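Local atomic coordinates of enoyl-CoA hydratase (Mycobacterium avium subsp. paratuberculosis, PDB entry 4LK5), a protein that probably catalyses the reversible hydration of the 2,3 double bond of enoyl-CoA thioesters, as crotonase-like enoyl-CoA hydratases do. Residues C[36-41]-C[49-54]; C[44-49]-C[68-73]. All blocks are in the same frame, centred on the assembly; numbering follows the deposited sequence.

Interaction 1 (C[36-41]-C[49-54]); sequences GLDVTL and TINRPD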
loop_
_atom_site.group_PDB
_atom_site.type_symbol
_atom_site.label_atom_id
_atom_site.label_comp_id
_atom_site.label_asym_id
_atom_site.label_seq_id
_atom_site.Cartn_x
_atom_site.Cartn_y
_atom_site.Cartn_z
ATOM N N GLY C 36 11.532 -32.497 12.827
ATOM C CA GLY C 36 11.087 -31.906 11.558
ATOM C C GLY C 36 11.648 -30.506 11.343
ATOM O O GLY C 36 11.298 -29.845 10.360
ATOM N N LEU C 37 12.519 -30.052 12.250
ATOM C CA LEU C 37 12.967 -28.665 12.262
ATOM C C LEU C 37 14.423 -28.502 12.691
ATOM O O LEU C 37 14.761 -28.708 13.863
ATOM C CB LEU C 37 12.094 -27.820 13.199
ATOM C CG LEU C 37 12.499 -26.337 13.217
ATOM C CD1 LEU C 37 11.996 -25.675 11.950
ATOM C CD2 LEU C 37 12.017 -25.576 14.450
ATOM N N ASP C 38 15.260 -28.069 11.751
ATOM C CA ASP C 38 16.668 -27.813 12.029
ATOM C C ASP C 38 16.919 -26.329 12.292
ATOM O O ASP C 38 16.506 -25.476 11.506
ATOM C CB ASP C 38 17.520 -28.290 10.852
ATOM C CG ASP C 38 17.227 -29.735 10.473
ATOM O OD1 ASP C 38 17.148 -30.604 11.380
ATOM O OD2 ASP C 38 17.067 -29.997 9.263
ATOM N N VAL C 39 17.591 -26.054 13.406
ATOM C CA VAL C 39 18.016 -24.721 13.795
ATOM C C VAL C 39 19.529 -24.718 13.970
ATOM O O VAL C 39 20.089 -25.630 14.554
ATOM C CB VAL C 39 17.390 -24.282 15.141
ATOM C CG1 VAL C 39 17.808 -22.861 15.503
ATOM C CG2 VAL C 39 15.869 -24.389 15.101
ATOM N N THR C 40 20.168 -23.652 13.510
ATOM C CA THR C 40 21.611 -23.567 13.407
ATOM C C THR C 40 22.009 -22.104 13.517
ATOM O O THR C 40 21.373 -21.228 12.928
ATOM C CB THR C 40 22.061 -24.069 12.015
ATOM O OG1 THR C 40 21.972 -25.495 11.969
ATOM C CG2 THR C 40 23.499 -23.632 11.656
ATOM N N LEU C 41 23.064 -21.846 14.270
ATOM C CA LEU C 41 23.716 -20.568 14.255
ATOM C C LEU C 41 25.068 -20.823 13.624
ATOM O O LEU C 41 25.652 -21.886 13.823
ATOM C CB LEU C 41 23.854 -20.034 15.673
ATOM C CG LEU C 41 24.601 -18.702 15.837
ATOM C CD1 LEU C 41 23.951 -17.609 14.990
ATOM C CD2 LEU C 41 24.702 -18.267 17.304
ATOM N N THR C 49 15.141 -24.139 9.406
ATOM C CA THR C 49 14.801 -24.880 8.224
ATOM C C THR C 49 13.812 -26.000 8.545
ATOM O O THR C 49 14.113 -26.926 9.297
ATOM C CB THR C 49 16.081 -25.407 7.573
ATOM O OG1 THR C 49 17.065 -24.356 7.561
ATOM C CG2 THR C 49 15.820 -25.907 6.146
ATOM N N ILE C 50 12.613 -25.879 7.978
ATOM C CA ILE C 50 11.557 -26.882 8.130
ATOM C C ILE C 50 12.022 -28.077 7.301
ATOM O O ILE C 50 12.658 -27.877 6.257
ATOM C CB ILE C 50 10.181 -26.366 7.636
ATOM C CG1 ILE C 50 9.784 -25.069 8.353
ATOM C CG2 ILE C 50 9.087 -27.397 7.865
ATOM C CD1 ILE C 50 8.553 -24.374 7.783
ATOM N N ASN C 51 11.724 -29.300 7.773
ATOM C CA ASN C 51 12.288 -30.527 7.194
ATOM C C ASN C 51 11.277 -31.662 7.088
ATOM O O ASN C 51 11.530 -32.799 7.461
ATOM C CB ASN C 51 13.502 -30.973 8.017
ATOM C CG ASN C 51 14.548 -31.688 7.180
ATOM O OD1 ASN C 51 14.237 -32.313 6.155
ATOM N ND2 ASN C 51 15.810 -31.577 7.603
ATOM N N ARG C 52 10.121 -31.347 6.552
ATOM C CA ARG C 52 9.111 -32.330 6.315
ATOM C C ARG C 52 8.865 -32.410 4.806
ATOM O O ARG C 52 7.731 -32.260 4.333
ATOM C CB ARG C 52 7.892 -31.954 7.148
ATOM C CG ARG C 52 8.201 -32.047 8.655
ATOM C CD ARG C 52 7.181 -31.363 9.570
ATOM N NE ARG C 52 5.785 -31.545 9.174
ATOM C CZ ARG C 52 5.088 -32.676 9.308
ATOM N NH1 ARG C 52 5.649 -33.765 9.820
ATOM N NH2 ARG C 52 3.815 -32.726 8.918
ATOM N N PRO C 53 9.947 -32.666 4.043
ATOM C CA PRO C 53 9.902 -32.566 2.585
ATOM C C PRO C 53 8.762 -33.376 1.998
ATOM O O PRO C 53 7.988 -32.862 1.196
ATOM C CB PRO C 53 11.260 -33.125 2.140
ATOM C CG PRO C 53 11.810 -33.875 3.305
ATOM C CD PRO C 53 11.238 -33.203 4.517
ATOM N N ASP C 54 8.688 -34.642 2.395
ATOM C CA ASP C 54 7.540 -35.528 2.135
ATOM C C ASP C 54 6.149 -34.818 1.942
ATOM O O ASP C 54 5.416 -35.119 1.006
ATOM C CB ASP C 54 7.496 -36.604 3.256
ATOM C CG ASP C 54 8.173 -36.129 4.581
ATOM O OD1 ASP C 54 9.430 -36.078 4.658
ATOM O OD2 ASP C 54 7.441 -35.782 5.537
#
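Asp38 and Thr49 face each other as a hydrogen-bonded pair of the antiparallel beta hairpin formed by strands 37-41 and 45-50, at one margin of the mixed sheet in this crotonase-like fold. Two backbone bonds join them, Asp38 N to Thr49 O at 2.9 Å and Thr49 N to Asp38 O at 2.8 Å. On the same exposed side a short polar pair adds a third link: Asn51 ND2 donates to Asp38 OD2 at 2.6 Å, reaching its syn side while carboxylate and amide planes stand almost perpendicular, 89° apart. Beyond the strand ends one further backbone bond, bent and 2.7 Å long, runs from Asn51 N to Gly36 O. The pair Leu37 and Ile50 is non-hydrogen-bonded and sends its side chains to the other face of the sheet. There Leu37, with CG anti to the backbone N (chi1 -178°), lays CD1 over the neighbouring strand, 3.6 Å from Thr49 O and 4.3 Å from Ile50 CG1. Gly36 takes a positive phi of 97°, which suits a residue without a side chain, and its bare CA lies 4.1 Å from Arg52 CG. Branched apolar residues suit the buried side, where Ile50 also meets Asn57 and Leu59. Farther along, Arg52 NE hydrogen-bonds to Ser58 O.

Interaction 2 (C[44-49]-C[68-73]); sequences GVFSVT and ADAMEY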
loop_
_atom_site.group_PDB
_atom_site.type_symbol
_atom_site.label_atom_id
_atom_site.label_comp_id
_atom_site.label_asym_id
_atom_site.label_seq_id
_atom_site.Cartn_x
_atom_site.Cartn_y
_atom_site.Cartn_z
ATOM N N GLY C 44 27.214 -15.744 12.974
ATOM C CA GLY C 44 26.161 -14.735 13.166
ATOM C C GLY C 44 24.878 -14.945 12.374
ATOM O O GLY C 44 24.015 -14.068 12.347
ATOM N N VAL C 45 24.744 -16.123 11.778
ATOM C CA VAL C 45 23.650 -16.464 10.894
ATOM C C VAL C 45 22.810 -17.602 11.469
ATOM O O VAL C 45 23.254 -18.751 11.596
ATOM C CB VAL C 45 24.197 -16.883 9.532
ATOM C CG1 VAL C 45 23.076 -17.182 8.526
ATOM C CG2 VAL C 45 25.119 -15.789 9.010
ATOM N N PHE C 46 21.578 -17.265 11.790
ATOM C CA PHE C 46 20.686 -18.146 12.495
ATOM C C PHE C 46 19.757 -18.653 11.427
ATOM O O PHE C 46 18.988 -17.867 10.866
ATOM C CB PHE C 46 19.977 -17.302 13.529
ATOM C CG PHE C 46 19.158 -18.055 14.507
ATOM C CD1 PHE C 46 19.715 -18.504 15.689
ATOM C CD2 PHE C 46 17.795 -18.229 14.296
ATOM C CE1 PHE C 46 18.933 -19.174 16.623
ATOM C CE2 PHE C 46 17.004 -18.890 15.214
ATOM C CZ PHE C 46 17.567 -19.361 16.384
ATOM N N SER C 47 19.892 -19.929 11.063
ATOM C CA SER C 47 19.024 -20.517 10.050
ATOM C C SER C 47 17.978 -21.337 10.731
ATOM O O SER C 47 18.194 -21.893 11.796
ATOM C CB SER C 47 19.764 -21.398 9.028
ATOM O OG SER C 47 20.941 -20.774 8.528
ATOM N N VAL C 48 16.840 -21.425 10.079
ATOM C CA VAL C 48 15.720 -22.122 10.602
ATOM C C VAL C 48 15.125 -22.813 9.395
ATOM O O VAL C 48 14.672 -22.161 8.461
ATOM C CB VAL C 48 14.748 -21.132 11.282
ATOM C CG1 VAL C 48 13.400 -21.775 11.521
ATOM C CG2 VAL C 48 15.314 -20.654 12.619
ATOM N N THR C 49 15.141 -24.139 9.406
ATOM C CA THR C 49 14.801 -24.880 8.224
ATOM C C THR C 49 13.812 -26.000 8.545
ATOM O O THR C 49 14.113 -26.926 9.297
ATOM C CB THR C 49 16.081 -25.407 7.573
ATOM O OG1 THR C 49 17.065 -24.356 7.561
ATOM C CG2 THR C 49 15.820 -25.907 6.146
ATOM N N ALA C 68 8.549 -20.550 16.511
ATOM C CA ALA C 68 8.228 -19.534 17.480
ATOM C C ALA C 68 9.303 -19.452 18.559
ATOM O O ALA C 68 9.860 -18.385 18.757
ATOM C CB ALA C 68 6.839 -19.764 18.069
ATOM N N ASP C 69 9.653 -20.573 19.199
ATOM C CA ASP C 69 10.646 -20.564 20.318
ATOM C C ASP C 69 12.007 -20.095 19.838
ATOM O O ASP C 69 12.679 -19.261 20.456
ATOM C CB ASP C 69 10.800 -21.972 20.954
ATOM C CG ASP C 69 9.569 -22.417 21.798
ATOM O OD1 ASP C 69 8.707 -21.591 22.148
ATOM O OD2 ASP C 69 9.469 -23.611 22.132
ATOM N N ALA C 70 12.420 -20.664 18.720
ATOM C CA ALA C 70 13.625 -20.249 18.020
ATOM C C ALA C 70 13.657 -18.733 17.664
ATOM O O ALA C 70 14.711 -18.054 17.821
ATOM C CB ALA C 70 13.764 -21.093 16.754
HETATM N N MSE C 71 12.534 -18.185 17.187
HETATM C CA MSE C 71 12.531 -16.748 16.878
HETATM C C MSE C 71 12.659 -15.959 18.171
HETATM O O MSE C 71 13.434 -15.009 18.254
HETATM C CB MSE C 71 11.304 -16.307 16.094
HETATM C CG MSE C 71 11.240 -16.981 14.745
HETATM SE SE MSE C 71 12.754 -16.401 13.644
HETATM C CE MSE C 71 12.607 -17.860 12.363
ATOM N N GLU C 72 11.935 -16.356 19.214
ATOM C CA GLU C 72 12.116 -15.680 20.507
ATOM C C GLU C 72 13.565 -15.808 21.029
ATOM O O GLU C 72 14.174 -14.797 21.413
ATOM C CB GLU C 72 11.112 -16.175 21.536
ATOM C CG GLU C 72 9.688 -15.736 21.234
ATOM C CD GLU C 72 8.723 -16.210 22.295
ATOM O OE1 GLU C 72 9.023 -17.237 22.941
ATOM O OE2 GLU C 72 7.670 -15.570 22.480
ATOM N N TYR C 73 14.132 -17.020 20.993
ATOM C CA TYR C 73 15.530 -17.215 21.413
ATOM C C TYR C 73 16.501 -16.261 20.705
ATOM O O TYR C 73 17.390 -15.676 21.319
ATOM C CB TYR C 73 16.000 -18.651 21.160
ATOM C CG TYR C 73 17.445 -18.781 21.479
ATOM C CD1 TYR C 73 17.883 -18.687 22.813
ATOM C CD2 TYR C 73 18.395 -18.921 20.470
ATOM C CE1 TYR C 73 19.226 -18.761 23.130
ATOM C CE2 TYR C 73 19.747 -19.010 20.774
ATOM C CZ TYR C 73 20.160 -18.924 22.103
ATOM O OH TYR C 73 21.504 -18.995 22.416
#
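Aromatic packing joins Phe46 to Tyr73. The ring atom CE1 of Phe46 comes 3.9 Å from CD2 of Tyr73, lying near the plane of the tyrosine ring and so at its edge, while the phenylalanine ring is met obliquely. Both side chains have CG anti to the backbone N (chi1 -171° for Phe46), which carries each ring toward the other segment. Tyrosine suits the more exposed margin: its ring carbons can pack against Phe46 while OH turns to Asp77 in a weak hydrogen bond.

Phe46 also meets helix backbone, its CZ standing 3.5 Å from Ala70 O. This is van der Waals contact of a ring end with a carbonyl, and the small side chain of Ala70 lets the large ring come so near; Phe46 CZ is 4.2 Å from Ala70 CB.

The strand runs almost antiparallel to the helix, at 173°, with 10.2 Å between the axes of the two short segments. They are the first strand and the helix of a beta-alpha-beta unit, completed by strand 82-87, which pairs in parallel with strand 45-50. The helix lies along the strand, on the face that carries Phe46 and Val48.

Aliphatic contacts continue along that face. Val48, two residues from Phe46 and pointing the same way, sets CG2 4.4 Å from Ala70 CB. Met71, a selenomethionine, starts from the helix with its CB directed away from the strand, but the bend at chi2 (-65°) swings its flexible chain back. Its terminal CE lies 3.9 Å from Val48 CG2, and the two side chains pass each other at a slant. The same side chain reaches Val83 and Ile85 of strand 82-87, and Ala124 and Ile125 of helix 113-127.

How the interactions relate
From the N terminus the chain runs out along strand 37-41, turns, and comes back along strand 45-50, where interaction 1 closes the short hairpin loop. Segment 44-49 begins between the two segments of interaction 1 and ends on Thr49, where 49-54 starts, so the two contacts share that residue and cross along the sequence. The chain then passes through 51-60 into helix 61-76, and interaction 2 closes this longer loop by laying the helix against the strand. Strand 45-50 is thus the common element, paired edgewise to one partner and packed facewise to the other. Between the contacts, Thr40 O probably accepts a hydrogen bond from Ser47 N, and Val39 CG1 packs against Phe46 CZ.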